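Local atomic coordinates of probable fimbrial chaperone YadV (PDB entry 5GHU), a protein that probably acts as a periplasmic chaperone that folds pilin subunits for assembly into fimbriae, which could contribute to adhesion to surfaces. Residues K180-A183 against D187-M190; L136-F141 against Y159-S164. All coordinates share one frame; numbering follows the deposited sequence.

Interaction 1. Residues K180-A183 against D187-M190; sequences KMIA and DEVM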
loop_
_atom_site.group_PDB
_atom_site.type_symbol
_atom_site.label_atom_id
_atom_site.label_comp_id
_atom_site.label_asym_id
_atom_site.label_seq_id
_atom_site.Cartn_x
_atom_site.Cartn_y
_atom_site.Cartn_z
ATOM N N LYS A 180 -5.966 -2.164 8.462
ATOM C CA LYS A 180 -4.566 -1.721 8.381
ATOM C C LYS A 180 -3.864 -2.703 7.496
ATOM O O LYS A 180 -4.197 -3.877 7.489
ATOM C CB LYS A 180 -3.864 -1.766 9.752
ATOM C CG LYS A 180 -4.392 -0.794 10.812
ATOM C CD LYS A 180 -3.585 -1.133 12.068
ATOM C CE LYS A 180 -4.053 -0.451 13.349
ATOM N NZ LYS A 180 -3.267 -1.051 14.468
ATOM N N MET A 181 -2.815 -2.211 6.823
ATOM C CA MET A 181 -1.929 -3.132 6.121
ATOM C C MET A 181 -1.246 -4.082 7.104
ATOM O O MET A 181 -0.829 -3.658 8.199
ATOM C CB MET A 181 -0.898 -2.315 5.310
ATOM C CG MET A 181 0.018 -3.253 4.560
ATOM S SD MET A 181 1.045 -2.343 3.312
ATOM C CE MET A 181 2.021 -1.308 4.357
ATOM N N ILE A 182 -1.104 -5.343 6.709
ATOM C CA ILE A 182 -0.432 -6.319 7.577
ATOM C C ILE A 182 0.796 -6.903 6.855
ATOM O O ILE A 182 0.715 -7.360 5.721
ATOM C CB ILE A 182 -1.405 -7.410 8.087
ATOM C CG1 ILE A 182 -0.661 -8.382 9.026
ATOM C CG2 ILE A 182 -2.166 -8.126 6.977
ATOM C CD1 ILE A 182 -1.633 -9.315 9.777
ATOM N N ALA A 183 1.929 -6.706 7.504
ATOM C CA ALA A 183 3.219 -7.145 6.927
ATOM C C ALA A 183 3.354 -8.647 6.873
ATOM O O ALA A 183 2.698 -9.391 7.610
ATOM C CB ALA A 183 4.360 -6.494 7.768
ATOM N N ASP A 187 1.680 -10.086 13.018
ATOM C CA ASP A 187 0.330 -9.827 13.540
ATOM C C ASP A 187 0.023 -8.347 13.480
ATOM O O ASP A 187 0.934 -7.503 13.609
ATOM C CB ASP A 187 0.249 -10.249 15.016
ATOM C CG ASP A 187 0.178 -11.737 15.226
ATOM O OD1 ASP A 187 0.250 -12.482 14.274
ATOM O OD2 ASP A 187 0.105 -12.155 16.415
ATOM N N GLU A 188 -1.277 -7.985 13.364
ATOM C CA GLU A 188 -1.710 -6.632 13.556
ATOM C C GLU A 188 -3.072 -6.688 14.272
ATOM O O GLU A 188 -3.859 -7.573 13.957
ATOM C CB GLU A 188 -1.961 -5.931 12.215
ATOM C CG GLU A 188 -0.775 -5.422 11.517
ATOM C CD GLU A 188 0.021 -4.448 12.321
ATOM O OE1 GLU A 188 -0.495 -3.844 13.302
ATOM O OE2 GLU A 188 1.212 -4.325 12.016
ATOM N N VAL A 189 -3.311 -5.731 15.137
ATOM C CA VAL A 189 -4.636 -5.548 15.756
ATOM C C VAL A 189 -5.398 -4.454 14.989
ATOM O O VAL A 189 -4.839 -3.401 14.658
ATOM C CB VAL A 189 -4.545 -5.188 17.224
ATOM C CG1 VAL A 189 -5.976 -4.794 17.749
ATOM C CG2 VAL A 189 -3.985 -6.380 18.007
ATOM N N MET A 190 -6.694 -4.697 14.726
ATOM C CA MET A 190 -7.482 -3.725 13.981
ATOM C C MET A 190 -8.725 -3.494 14.792
ATOM O O MET A 190 -9.372 -4.456 15.257
ATOM C CB MET A 190 -7.813 -4.253 12.565
ATOM C CG MET A 190 -6.568 -4.543 11.738
ATOM S SD MET A 190 -7.102 -5.233 10.147
ATOM C CE MET A 190 -5.613 -6.107 9.679
HETATM O O HOH W 1 2.275 -5.912 10.316
#
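K180 reaches across to the strand 187-190 with its whole side chain and makes the one strong direct hydrogen bond of the contact. Its NZ lies 2.8 Å from the backbone O of V189, nearly in line with that carbonyl (C=O...N angle 167°). The chain gets there by staying extended beyond CG, so CD and CE run up to the same oxygen. E188 adds a charge nearby. Its OE1 is 4.1 Å from K180 NZ, too far for a salt bridge, though the opposite charges probably still attract.

A second, weak hydrogen bond also starts from K180, this time from its backbone. The backbone N of K180 points at SD of M190, 3.7 Å away. M190 is extended beyond CG, and its terminal CE goes on to lie 3.4 Å from O of K180. The thioether thus lies against the K180 backbone.

These residues belong to the C-terminal immunoglobulin-like domain of a PapD-type chaperone. Segment 180-183 is in the loop before strand 186-191, an outer strand of a three-stranded antiparallel sheet. The loop residues do not pair with this strand through backbone hydrogen bonds; I182 bonds instead to V161.

The apolar contact is made by I182 and E188, whose side chains slide past each other in opposite directions. CG1 of I182 meets CG of E188 at 3.9 Å, and CD1 carries on to E188 N. With chi1 (-178°) and chi2 of I182 both extended, CD1 ends beside the D187-E188 peptide.

A water forms the last link. It donates to OE2 of E188 at 2.6 Å and accepts from A183 N at 2.9 Å. The bend of E188 at chi2 (-58°) turns the carboxylate away from the loop, and the water spans the distance.

Interaction 2. Residues L136-F141 against Y159-S164; sequences LALKWF and YYVSFS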
loop_
_atom_site.group_PDB
_atom_site.type_symbol
_atom_site.label_atom_id
_atom_site.label_comp_id
_atom_site.label_asym_id
_atom_site.label_seq_id
_atom_site.Cartn_x
_atom_site.Cartn_y
_atom_site.Cartn_z
ATOM N N LEU A 136 -6.703 -14.509 1.768
ATOM C CA LEU A 136 -7.411 -15.716 2.205
ATOM C C LEU A 136 -6.665 -16.448 3.309
ATOM O O LEU A 136 -7.249 -17.170 4.105
ATOM C CB LEU A 136 -7.630 -16.667 0.987
ATOM C CG LEU A 136 -8.032 -18.123 1.284
ATOM C CD1 LEU A 136 -9.408 -18.215 2.033
ATOM C CD2 LEU A 136 -8.090 -18.992 -0.022
ATOM N N ALA A 137 -5.316 -16.333 3.297
ATOM C CA ALA A 137 -4.503 -17.015 4.292
ATOM C C ALA A 137 -4.474 -16.362 5.652
ATOM O O ALA A 137 -4.079 -17.009 6.625
ATOM C CB ALA A 137 -3.068 -17.143 3.781
ATOM N N LEU A 138 -4.907 -15.117 5.724
ATOM C CA LEU A 138 -4.955 -14.426 7.050
ATOM C C LEU A 138 -5.844 -15.164 8.023
ATOM O O LEU A 138 -6.932 -15.697 7.654
ATOM C CB LEU A 138 -5.455 -12.980 6.920
ATOM C CG LEU A 138 -4.630 -12.099 5.954
ATOM C CD1 LEU A 138 -5.270 -10.667 5.872
ATOM C CD2 LEU A 138 -3.145 -12.001 6.456
ATOM N N LYS A 139 -5.386 -15.199 9.283
ATOM C CA LYS A 139 -6.221 -15.752 10.352
ATOM C C LYS A 139 -6.702 -14.635 11.252
ATOM O O LYS A 139 -5.934 -13.762 11.668
ATOM C CB LYS A 139 -5.428 -16.781 11.179
ATOM C CG LYS A 139 -4.852 -17.900 10.310
ATOM C CD LYS A 139 -5.996 -18.603 9.638
ATOM C CE LYS A 139 -5.552 -19.867 8.921
ATOM N NZ LYS A 139 -6.531 -20.255 7.842
ATOM N N TRP A 140 -7.985 -14.699 11.580
ATOM C CA TRP A 140 -8.622 -13.654 12.368
ATOM C C TRP A 140 -9.104 -14.135 13.710
ATOM O O TRP A 140 -9.650 -15.238 13.845
ATOM C CB TRP A 140 -9.862 -13.137 11.597
ATOM C CG TRP A 140 -9.552 -12.598 10.219
ATOM C CD1 TRP A 140 -9.269 -13.334 9.061
ATOM C CD2 TRP A 140 -9.483 -11.219 9.836
ATOM N NE1 TRP A 140 -9.044 -12.471 8.030
ATOM C CE2 TRP A 140 -9.172 -11.180 8.453
ATOM C CE3 TRP A 140 -9.709 -10.002 10.536
ATOM C CZ2 TRP A 140 -8.995 -10.002 7.768
ATOM C CZ3 TRP A 140 -9.552 -8.795 9.832
ATOM C CH2 TRP A 140 -9.224 -8.799 8.460
ATOM N N PHE A 141 -8.888 -13.305 14.735
ATOM C CA PHE A 141 -9.248 -13.615 16.129
ATOM C C PHE A 141 -9.809 -12.421 16.849
ATOM O O PHE A 141 -9.400 -11.282 16.580
ATOM C CB PHE A 141 -7.978 -14.052 16.928
ATOM C CG PHE A 141 -7.250 -15.181 16.286
ATOM C CD1 PHE A 141 -6.319 -14.948 15.273
ATOM C CD2 PHE A 141 -7.558 -16.476 16.639
ATOM C CE1 PHE A 141 -5.677 -15.980 14.679
ATOM C CE2 PHE A 141 -6.866 -17.522 16.086
ATOM C CZ PHE A 141 -5.942 -17.274 15.090
ATOM N N TYR A 159 3.900 -12.126 1.908
ATOM C CA TYR A 159 3.351 -10.970 1.219
ATOM C C TYR A 159 2.630 -10.016 2.156
ATOM O O TYR A 159 1.981 -10.455 3.121
ATOM C CB TYR A 159 2.320 -11.412 0.149
ATOM C CG TYR A 159 2.884 -12.381 -0.856
ATOM C CD1 TYR A 159 3.740 -11.900 -1.849
ATOM C CD2 TYR A 159 2.558 -13.743 -0.813
ATOM C CE1 TYR A 159 4.264 -12.787 -2.820
ATOM C CE2 TYR A 159 3.058 -14.646 -1.816
ATOM C CZ TYR A 159 3.903 -14.126 -2.793
ATOM O OH TYR A 159 4.483 -14.938 -3.777
ATOM N N TYR A 160 2.762 -8.733 1.881
ATOM C CA TYR A 160 1.839 -7.785 2.513
ATOM C C TYR A 160 0.419 -8.083 2.086
ATOM O O TYR A 160 0.149 -8.491 0.924
ATOM C CB TYR A 160 2.157 -6.316 2.123
ATOM C CG TYR A 160 3.420 -5.824 2.733
ATOM C CD1 TYR A 160 4.666 -6.118 2.185
ATOM C CD2 TYR A 160 3.374 -5.149 3.920
ATOM C CE1 TYR A 160 5.835 -5.684 2.797
ATOM C CE2 TYR A 160 4.588 -4.709 4.552
ATOM C CZ TYR A 160 5.784 -4.992 3.947
ATOM O OH TYR A 160 6.948 -4.586 4.587
ATOM N N VAL A 161 -0.504 -7.788 3.012
ATOM C CA VAL A 161 -1.923 -7.663 2.636
ATOM C C VAL A 161 -2.398 -6.265 2.963
ATOM O O VAL A 161 -2.177 -5.751 4.066
ATOM C CB VAL A 161 -2.836 -8.696 3.336
ATOM C CG1 VAL A 161 -4.331 -8.437 2.971
ATOM C CG2 VAL A 161 -2.458 -10.133 2.897
ATOM N N SER A 162 -3.047 -5.632 1.957
ATOM C CA SER A 162 -3.557 -4.250 2.070
ATOM C C SER A 162 -5.064 -4.300 1.856
ATOM O O SER A 162 -5.529 -5.128 1.069
ATOM C CB SER A 162 -2.958 -3.361 0.974
ATOM O OG SER A 162 -1.515 -3.246 1.112
ATOM N N PHE A 163 -5.795 -3.409 2.517
ATOM C CA PHE A 163 -7.267 -3.428 2.384
ATOM C C PHE A 163 -7.836 -2.093 1.950
ATOM O O PHE A 163 -7.335 -1.018 2.333
ATOM C CB PHE A 163 -7.933 -3.742 3.750
ATOM C CG PHE A 163 -7.469 -5.036 4.399
ATOM C CD1 PHE A 163 -6.373 -5.030 5.239
ATOM C CD2 PHE A 163 -8.107 -6.224 4.126
ATOM C CE1 PHE A 163 -5.915 -6.241 5.849
ATOM C CE2 PHE A 163 -7.733 -7.431 4.753
ATOM C CZ PHE A 163 -6.619 -7.433 5.636
ATOM N N SER A 164 -8.965 -2.153 1.247
ATOM C CA SER A 164 -9.708 -0.910 1.030
ATOM C C SER A 164 -10.775 -0.747 2.099
ATOM O O SER A 164 -11.062 0.374 2.485
ATOM C CB SER A 164 -10.304 -0.916 -0.369
ATOM O OG SER A 164 -11.195 -2.020 -0.539
#
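L138 points its side chain at V161 and F163, and its branches carry most of the contact. From CB the chain runs to CG, which is anti to the carbonyl carbon (chi1 -57°). This sets both methyl groups towards segment 159-164. CD1 goes deepest. It lies 3.5 Å from CZ of F163, at the ring edge and near the ring plane. The same methyl touches CG1 of V161 at 3.8 Å. CD2 takes the other branch and meets CG2 of V161 at 4.1 Å. L138 and V161 therefore meet tip to tip, and CD1 touches both valine methyls.

V161 also packs within its own segment. Its CG1 sits 3.6 Å above one face of the F163 ring, offset towards the rim. The phenyl ring thus has V161 against a face and L138 at its edge.

W140 and F163 extend towards each other from opposite directions, as L138 and F163 do. The six-membered end of the indole makes this contact, with CH2 4.1 Å from CZ of F163. No hydrogen bond crosses between the two segments, and the touching side chains are buried or partly so.

The cluster lies in the core of an immunoglobulin-like β-sandwich. L138 links helix 134-137 to strand 139-143, on which W140 lies; both also rest on V153 of strand 150-155. F163 begins strand 163-170 of the facing sheet. In that sheet, F206 of strand 203-209 meets F163 edge-to-face and also packs on W140. V161, just before strand 163-170, lies against A134 and P135 of the helix.

Overall arrangement
Along the chain, interaction 2 comes first. It closes the excursion from 136-141 through strand 150-155 to 159-164, and so joins the three-stranded sheet to the four-stranded one. The chain then runs through strands 163-170 and 173-176. Interaction 1 follows and closes the short turn between 180-183 and strand 186-191. The two loops are in series; they neither nest nor cross. Their centres are only 8 Å apart, and they touch directly. I182 N probably donates a hydrogen bond to V161 O (2.9 Å), and M181 packs on the same segment. Residues 159-164 thus belong to interaction 2 and also touch 180-183 of interaction 1, within the C-terminal domain.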